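Local coordinates for protein PfhB2 (Pasteurella multocida, PDB 6U8T) that is a toxin's YopT-like domain of the clan CA cysteine protease type and probably hydrolyses peptide bonds in host proteins, at residues 46-51 with 59-64; 93-98 with 149-154; 41-46 with 79-84. The protein carries 1 engineered substitution. One frame throughout, in Å; residues are numbered along the deposited sequence.

Contact 1. Residues 46-51 with 59-64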
# COMPACT_ATOMS: atom_id res chain seq x y z
N ILE C 46 -19.23 -15.16 -5.68
CA ILE C 46 -20.55 -14.76 -5.11
C ILE C 46 -21.66 -15.29 -6.03
O ILE C 46 -22.57 -15.96 -5.52
CB ILE C 46 -20.63 -13.24 -4.88
CG1 ILE C 46 -19.71 -12.84 -3.74
CG2 ILE C 46 -22.04 -12.82 -4.60
CD1 ILE C 46 -19.62 -11.34 -3.53
N ALA C 47 -21.57 -15.05 -7.34
CA ALA C 47 -22.55 -15.54 -8.35
C ALA C 47 -22.67 -17.05 -8.28
O ALA C 47 -23.77 -17.55 -8.43
CB ALA C 47 -22.19 -15.10 -9.75
N ASN C 48 -21.57 -17.76 -8.07
CA ASN C 48 -21.56 -19.24 -8.02
C ASN C 48 -22.30 -19.70 -6.77
O ASN C 48 -23.13 -20.61 -6.88
CB ASN C 48 -20.13 -19.77 -8.12
CG ASN C 48 -20.09 -21.28 -8.10
OD1 ASN C 48 -20.04 -21.87 -9.18
ND2 ASN C 48 -20.08 -21.91 -6.93
N LYS C 49 -22.07 -19.08 -5.62
CA LYS C 49 -22.68 -19.50 -4.33
C LYS C 49 -24.17 -19.19 -4.29
O LYS C 49 -24.91 -19.97 -3.70
CB LYS C 49 -21.96 -18.82 -3.17
CG LYS C 49 -20.57 -19.34 -2.93
CD LYS C 49 -20.50 -20.81 -2.62
CE LYS C 49 -19.17 -21.17 -2.02
NZ LYS C 49 -19.28 -22.44 -1.26
N VAL C 50 -24.60 -18.11 -4.91
CA VAL C 50 -26.01 -17.62 -4.85
C VAL C 50 -26.82 -18.40 -5.88
O VAL C 50 -27.92 -18.77 -5.57
CB VAL C 50 -26.01 -16.10 -5.07
CG1 VAL C 50 -27.34 -15.57 -5.55
CG2 VAL C 50 -25.50 -15.36 -3.84
N SER C 51 -26.24 -18.68 -7.05
CA SER C 51 -26.88 -19.46 -8.13
C SER C 51 -27.00 -20.93 -7.72
O SER C 51 -27.82 -21.58 -8.35
CB SER C 51 -26.13 -19.35 -9.42
OG SER C 51 -25.21 -20.43 -9.54
N ASN C 59 -21.89 -27.32 -9.52
CA ASN C 59 -21.46 -26.10 -10.26
C ASN C 59 -20.27 -25.47 -9.53
O ASN C 59 -20.36 -24.30 -9.14
CB ASN C 59 -22.61 -25.09 -10.47
CG ASN C 59 -23.17 -24.48 -9.19
OD1 ASN C 59 -23.72 -25.20 -8.35
ND2 ASN C 59 -23.06 -23.16 -9.03
N THR C 60 -19.20 -26.22 -9.31
CA THR C 60 -17.98 -25.69 -8.64
C THR C 60 -17.21 -24.84 -9.65
O THR C 60 -17.37 -25.01 -10.85
CB THR C 60 -17.20 -26.84 -8.00
OG1 THR C 60 -16.05 -26.16 -7.50
CG2 THR C 60 -16.83 -27.95 -8.95
N MSE C 61 -16.43 -23.86 -9.17
CA MSE C 61 -15.47 -23.18 -10.04
C MSE C 61 -14.10 -23.86 -9.98
O MSE C 61 -13.19 -23.47 -10.71
CB MSE C 61 -15.18 -21.74 -9.63
CG MSE C 61 -16.34 -20.89 -9.22
SE MSE C 61 -15.56 -19.09 -8.93
CE MSE C 61 -13.93 -19.04 -7.87
N TYR C 62 -13.97 -24.88 -9.12
CA TYR C 62 -12.72 -25.56 -8.85
C TYR C 62 -12.55 -26.76 -9.78
O TYR C 62 -13.51 -27.52 -9.93
CB TYR C 62 -12.66 -25.93 -7.36
CG TYR C 62 -12.90 -24.75 -6.43
CD1 TYR C 62 -12.26 -23.53 -6.64
CD2 TYR C 62 -13.77 -24.85 -5.36
CE1 TYR C 62 -12.46 -22.46 -5.79
CE2 TYR C 62 -13.97 -23.80 -4.49
CZ TYR C 62 -13.34 -22.59 -4.72
OH TYR C 62 -13.57 -21.51 -3.94
N GLU C 63 -11.36 -26.89 -10.37
CA GLU C 63 -10.99 -28.00 -11.29
C GLU C 63 -10.92 -29.31 -10.48
O GLU C 63 -10.11 -29.37 -9.58
CB GLU C 63 -9.65 -27.69 -12.00
CG GLU C 63 -9.34 -28.58 -13.21
CD GLU C 63 -10.54 -28.96 -14.06
OE1 GLU C 63 -11.20 -28.05 -14.61
OE2 GLU C 63 -10.83 -30.18 -14.15
N GLY C 64 -11.76 -30.29 -10.80
CA GLY C 64 -11.84 -31.60 -10.11
C GLY C 64 -10.50 -32.31 -10.08
O GLY C 64 -10.17 -32.88 -9.05
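N48 and N59 meet where the C-terminal part of helix 20-51 packs against the loop that follows it; an ST turn, T60 to Y62, bends that loop. The CA atoms of N48 and N59 lie 7.2 Å apart, the closest CA pair across the contact. The tighter part lies between these two side chains, which run past each other in opposite directions with amide planes only 28° apart. N48 has CG anti to its own N (chi1 -179°), which carries the amide out beside the N59 backbone carbonyl. CB of N48 also lies 4.1 Å from CG of M61, a selenomethionine. M61 is buried, its chain bent at chi3 and its end against T41 and H44 of the same long helix. The other side is loose: S51 is exposed, lies near a bound PEG molecule, and its OG stands 3.5 Å from ND2 of N59. Y62 turns instead to a second subunit, where its ring stacks on F14 and its OH is hydrogen-bonded to E181 OE1 of that chain. In the ST turn the N of Y62 donates to OG1 of T60 over 2.9 Å. At the solvent side N48 O receives two weak hydrogen bonds, from S51 OG and, at 3.3 Å and 139°, from N59 ND2.

Contact 2. Residues 93-98 with 149-154; sequences QQFKLT and AKKISI
K151 reaches from the strand toward the helix, and its methylene chain crosses T98 obliquely, CE of K151 lying 3.7 Å from CG2 of T98. The lysine leaves the strand extended and then folds at chi3 and chi4, both 63°, which brings NZ beside both T98 and the F95 ring. NZ of K151 stands 4.1 Å from CD1 of F95, approaching the ring at a slant. Beyond it, the hydroxyl of S153 meets the far part of the same ring, its OG 3.7 Å from CZ of F95 and likewise slanted to the ring. The phenyl thus spans two strand residues that point to the same side, K151 and S153. Between them I152 faces the other way, onto L135 and I139 of helix 133-140, so strand 147-155 is covered by helices on both sides: a layered alpha/beta packing. The axes of segments 93-98 and 149-154 are nearly antiparallel (161°) and come within 12.4 Å. The sheet itself continues across the dimer interface, since residues 149-154 pair antiparallel with a strand of the second subunit. The polar ends are settled by a third element. E39 of helix 20-51 uses OE2 to form a salt bridge with K151 NZ and a hydrogen bond with T98 OG1, so the threonine turns its methyl to the lysine chain and its hydroxyl to the carboxylate. A water accepts a hydrogen bond from K151 NZ (2.9 Å) and donates one to the backbone O of F95 (2.7 Å).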
# COMPACT_ATOMS: atom_id res chain seq x y z
N GLN C 93 -16.85 3.93 -10.68
CA GLN C 93 -17.31 3.27 -11.93
C GLN C 93 -16.88 1.80 -11.94
O GLN C 93 -17.63 1.02 -12.41
CB GLN C 93 -16.81 4.02 -13.16
CG GLN C 93 -17.46 5.38 -13.26
CD GLN C 93 -16.95 6.15 -14.44
OE1 GLN C 93 -17.69 6.44 -15.37
NE2 GLN C 93 -15.67 6.46 -14.39
N GLN C 94 -15.72 1.47 -11.43
CA GLN C 94 -15.21 0.09 -11.33
C GLN C 94 -16.20 -0.74 -10.51
O GLN C 94 -16.68 -1.77 -11.00
CB GLN C 94 -13.84 0.05 -10.66
CG GLN C 94 -12.73 0.61 -11.53
CD GLN C 94 -11.37 0.41 -10.90
OE1 GLN C 94 -11.17 0.66 -9.72
NE2 GLN C 94 -10.43 -0.06 -11.68
N PHE C 95 -16.53 -0.28 -9.31
CA PHE C 95 -17.47 -1.00 -8.40
C PHE C 95 -18.88 -1.04 -9.02
O PHE C 95 -19.57 -2.07 -8.89
CB PHE C 95 -17.37 -0.44 -6.98
CG PHE C 95 -16.04 -0.71 -6.31
CD1 PHE C 95 -15.50 -2.00 -6.26
CD2 PHE C 95 -15.33 0.33 -5.74
CE1 PHE C 95 -14.29 -2.24 -5.63
CE2 PHE C 95 -14.12 0.08 -5.09
CZ PHE C 95 -13.61 -1.20 -5.03
N LYS C 96 -19.28 0.01 -9.75
CA LYS C 96 -20.59 0.02 -10.47
C LYS C 96 -20.58 -1.08 -11.55
O LYS C 96 -21.64 -1.72 -11.80
CB LYS C 96 -20.87 1.39 -11.09
CG LYS C 96 -22.17 1.52 -11.87
CD LYS C 96 -23.38 1.79 -11.03
CE LYS C 96 -23.87 0.67 -10.13
NZ LYS C 96 -24.56 -0.40 -10.88
N LEU C 97 -19.44 -1.28 -12.21
CA LEU C 97 -19.33 -2.26 -13.32
C LEU C 97 -19.50 -3.67 -12.73
O LEU C 97 -20.25 -4.47 -13.34
CB LEU C 97 -18.00 -2.04 -14.02
CG LEU C 97 -17.51 -3.12 -14.95
CD1 LEU C 97 -16.78 -2.44 -16.07
CD2 LEU C 97 -16.60 -4.09 -14.23
N THR C 98 -18.83 -3.97 -11.62
CA THR C 98 -18.89 -5.29 -10.95
C THR C 98 -20.34 -5.55 -10.51
O THR C 98 -20.82 -6.65 -10.68
CB THR C 98 -17.91 -5.36 -9.78
OG1 THR C 98 -16.59 -5.08 -10.23
CG2 THR C 98 -17.90 -6.73 -9.15
N ALA C 149 -24.54 -12.87 1.33
CA ALA C 149 -23.23 -12.88 0.65
C ALA C 149 -22.65 -11.46 0.71
O ALA C 149 -23.43 -10.50 0.66
CB ALA C 149 -23.45 -13.35 -0.77
N LYS C 150 -21.32 -11.33 0.81
CA LYS C 150 -20.61 -10.03 0.94
C LYS C 150 -19.43 -9.99 -0.04
O LYS C 150 -18.71 -11.01 -0.15
CB LYS C 150 -20.11 -9.81 2.37
CG LYS C 150 -21.21 -9.65 3.42
CD LYS C 150 -21.68 -10.95 4.05
CE LYS C 150 -22.86 -10.77 5.00
NZ LYS C 150 -22.85 -9.46 5.72
N LYS C 151 -19.28 -8.87 -0.75
CA LYS C 151 -18.02 -8.48 -1.40
C LYS C 151 -17.36 -7.41 -0.53
O LYS C 151 -17.96 -6.34 -0.31
CB LYS C 151 -18.28 -7.99 -2.82
CG LYS C 151 -17.05 -7.79 -3.69
CD LYS C 151 -17.39 -7.77 -5.15
CE LYS C 151 -18.29 -6.63 -5.52
NZ LYS C 151 -17.65 -5.33 -5.28
N ILE C 152 -16.17 -7.72 -0.03
CA ILE C 152 -15.44 -6.97 1.02
C ILE C 152 -14.20 -6.31 0.40
O ILE C 152 -13.29 -7.05 -0.05
CB ILE C 152 -15.10 -7.92 2.18
CG1 ILE C 152 -16.33 -8.66 2.70
CG2 ILE C 152 -14.42 -7.15 3.30
CD1 ILE C 152 -16.03 -10.03 3.28
N SER C 153 -14.19 -4.97 0.31
CA SER C 153 -13.05 -4.15 -0.16
C SER C 153 -12.19 -3.76 1.03
O SER C 153 -12.78 -3.20 1.97
CB SER C 153 -13.50 -2.91 -0.87
OG SER C 153 -14.31 -3.23 -1.98
N ILE C 154 -10.90 -4.09 1.02
CA ILE C 154 -9.96 -3.68 2.08
C ILE C 154 -8.80 -2.92 1.45
O ILE C 154 -8.32 -3.32 0.36
CB ILE C 154 -9.48 -4.84 2.96
CG1 ILE C 154 -8.51 -5.76 2.23
CG2 ILE C 154 -10.66 -5.62 3.53
CD1 ILE C 154 -8.10 -6.93 3.09
O HOH W 1 -19.48 -3.57 -6.61

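Contact 3. Residues 41-46 with 79-84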
# COMPACT_ATOMS: atom_id res chain seq x y z
N THR C 41 -12.74 -12.27 -9.32
CA THR C 41 -12.85 -13.64 -8.78
C THR C 41 -13.92 -13.68 -7.68
O THR C 41 -14.73 -14.60 -7.71
CB THR C 41 -11.55 -14.17 -8.18
OG1 THR C 41 -10.51 -14.09 -9.16
CG2 THR C 41 -11.73 -15.61 -7.71
N CYS C 42 -13.92 -12.71 -6.77
CA CYS C 42 -14.92 -12.61 -5.69
C CYS C 42 -16.32 -12.45 -6.30
O CYS C 42 -17.26 -13.13 -5.81
CB CYS C 42 -14.58 -11.48 -4.71
SG CYS C 42 -13.20 -11.92 -3.63
N ALA C 43 -16.48 -11.63 -7.34
CA ALA C 43 -17.77 -11.49 -8.04
C ALA C 43 -18.21 -12.87 -8.53
O ALA C 43 -19.37 -13.23 -8.32
CB ALA C 43 -17.67 -10.51 -9.19
N HIS C 44 -17.31 -13.61 -9.18
CA HIS C 44 -17.67 -14.95 -9.75
C HIS C 44 -18.03 -15.91 -8.62
O HIS C 44 -19.02 -16.60 -8.77
CB HIS C 44 -16.55 -15.50 -10.63
CG HIS C 44 -16.53 -14.91 -12.00
ND1 HIS C 44 -16.06 -13.62 -12.27
CD2 HIS C 44 -16.85 -15.48 -13.19
CE1 HIS C 44 -16.12 -13.42 -13.57
NE2 HIS C 44 -16.63 -14.55 -14.15
N TRP C 45 -17.24 -15.94 -7.56
CA TRP C 45 -17.49 -16.77 -6.37
C TRP C 45 -18.89 -16.45 -5.79
O TRP C 45 -19.63 -17.35 -5.48
CB TRP C 45 -16.39 -16.52 -5.34
CG TRP C 45 -16.45 -17.45 -4.16
CD1 TRP C 45 -15.87 -18.68 -4.05
CD2 TRP C 45 -17.09 -17.19 -2.90
NE1 TRP C 45 -16.10 -19.20 -2.80
CE2 TRP C 45 -16.84 -18.32 -2.08
CE3 TRP C 45 -17.84 -16.12 -2.37
CZ2 TRP C 45 -17.29 -18.40 -0.77
CZ3 TRP C 45 -18.27 -16.20 -1.06
CH2 TRP C 45 -18.02 -17.33 -0.28
N ILE C 46 -19.23 -15.16 -5.68
CA ILE C 46 -20.55 -14.76 -5.11
C ILE C 46 -21.66 -15.29 -6.03
O ILE C 46 -22.57 -15.96 -5.52
CB ILE C 46 -20.63 -13.24 -4.88
CG1 ILE C 46 -19.71 -12.84 -3.74
CG2 ILE C 46 -22.04 -12.82 -4.60
CD1 ILE C 46 -19.62 -11.34 -3.53
N LYS C 79 -11.06 -13.27 -16.30
CA LYS C 79 -10.15 -12.40 -17.10
C LYS C 79 -10.97 -11.37 -17.88
O LYS C 79 -10.54 -10.20 -17.90
CB LYS C 79 -9.27 -13.27 -18.00
CG LYS C 79 -8.00 -13.75 -17.30
CD LYS C 79 -7.18 -14.74 -18.08
CE LYS C 79 -5.70 -14.46 -17.98
NZ LYS C 79 -5.20 -14.84 -16.64
N LYS C 80 -12.10 -11.77 -18.47
CA LYS C 80 -13.03 -10.87 -19.20
C LYS C 80 -13.48 -9.73 -18.27
O LYS C 80 -13.34 -8.55 -18.65
CB LYS C 80 -14.28 -11.60 -19.69
CG LYS C 80 -14.55 -11.69 -21.18
CD LYS C 80 -15.70 -12.73 -21.46
CE LYS C 80 -15.24 -14.14 -21.85
NZ LYS C 80 -15.70 -15.25 -20.96
N LEU C 81 -14.07 -10.06 -17.11
CA LEU C 81 -14.59 -9.07 -16.15
C LEU C 81 -13.43 -8.19 -15.65
O LEU C 81 -13.61 -6.98 -15.48
CB LEU C 81 -15.27 -9.79 -14.98
CG LEU C 81 -15.89 -8.89 -13.93
CD1 LEU C 81 -16.79 -7.84 -14.60
CD2 LEU C 81 -16.69 -9.70 -12.90
N GLN C 82 -12.28 -8.79 -15.36
CA GLN C 82 -11.11 -8.09 -14.82
C GLN C 82 -10.68 -6.98 -15.83
O GLN C 82 -10.40 -5.88 -15.42
CB GLN C 82 -10.02 -9.11 -14.56
CG GLN C 82 -8.71 -8.48 -14.10
CD GLN C 82 -7.54 -9.33 -14.53
OE1 GLN C 82 -7.65 -10.56 -14.62
NE2 GLN C 82 -6.39 -8.72 -14.58
N THR C 83 -10.62 -7.31 -17.11
CA THR C 83 -10.33 -6.39 -18.24
C THR C 83 -11.30 -5.20 -18.22
O THR C 83 -10.82 -4.06 -18.28
CB THR C 83 -10.43 -7.17 -19.54
OG1 THR C 83 -9.10 -7.66 -19.57
CG2 THR C 83 -10.83 -6.38 -20.76
N GLU C 84 -12.60 -5.46 -18.20
CA GLU C 84 -13.65 -4.42 -18.12
C GLU C 84 -13.41 -3.54 -16.87
O GLU C 84 -13.36 -2.29 -17.00
CB GLU C 84 -15.03 -5.09 -18.18
CG GLU C 84 -15.36 -5.55 -19.59
CD GLU C 84 -16.41 -6.64 -19.71
OE1 GLU C 84 -17.00 -7.01 -18.66
OE2 GLU C 84 -16.60 -7.14 -20.86
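L81 presses one methyl, CD2, into the angle between A43 and H44, lying 3.9 Å from CB of A43 and 3.8 Å from CE1 of H44. The first of these is a plain aliphatic contact. The second reaches the imidazole at a slant, while CB of L81 sits at the edge of the ring, in its plane and 4.0 Å from CE1 of H44. The leucine and histidine side chains slide past one another in opposite directions. With chi1 at -178° the L81 side chain swings clear of its own N and offers CD2 to A43 and H44. Both nitrogens of the imidazole are engaged, which probably fixes the rotation of the ring: ND1 gives its N-H to the backbone O of S40, one turn earlier, and NE2 is hydrogen-bonded to the hydroxyl of S77. NE2 and the CE1 contact with L81 both tie H44 to helix 72-87, while ND1 holds the ring to its own helix. All three touching residues are buried, and they cover little area, 112 Å² in all, consistent with a pairing of two helices through a few side chains. Helix 91-104 closes the junction: its W101 meets the H44 ring with planes at about 35° and also packs on A43 and L81, while L97 lies against L81. From the helix 20-51 surface, W45 goes to the second subunit, stacking on its F175, and I46 rests on strand 147-155.

Overall arrangement
Contacts 1 and 3 both draw on helix 20-51 and share I46, yet they differ sharply: contact 3 is buried and its touching atoms, against helix 72-87, are mainly carbon, whereas contact 1 lies at the surface and rests on amides and weak hydrogen bonds to a loop. M61 bridges the two, its SE lying 3.8 Å from the N of W45. Contact 2 is intermediate, partly buried, and mixes an aromatic ring, a lysine and a water between helix 91-104 and a strand. It joins contact 3 through L97, whose CD2 is 3.8 Å from CD1 of L81, and joins contact 1 through I46 on A149 and K151. All three lie within reach of the second subunit.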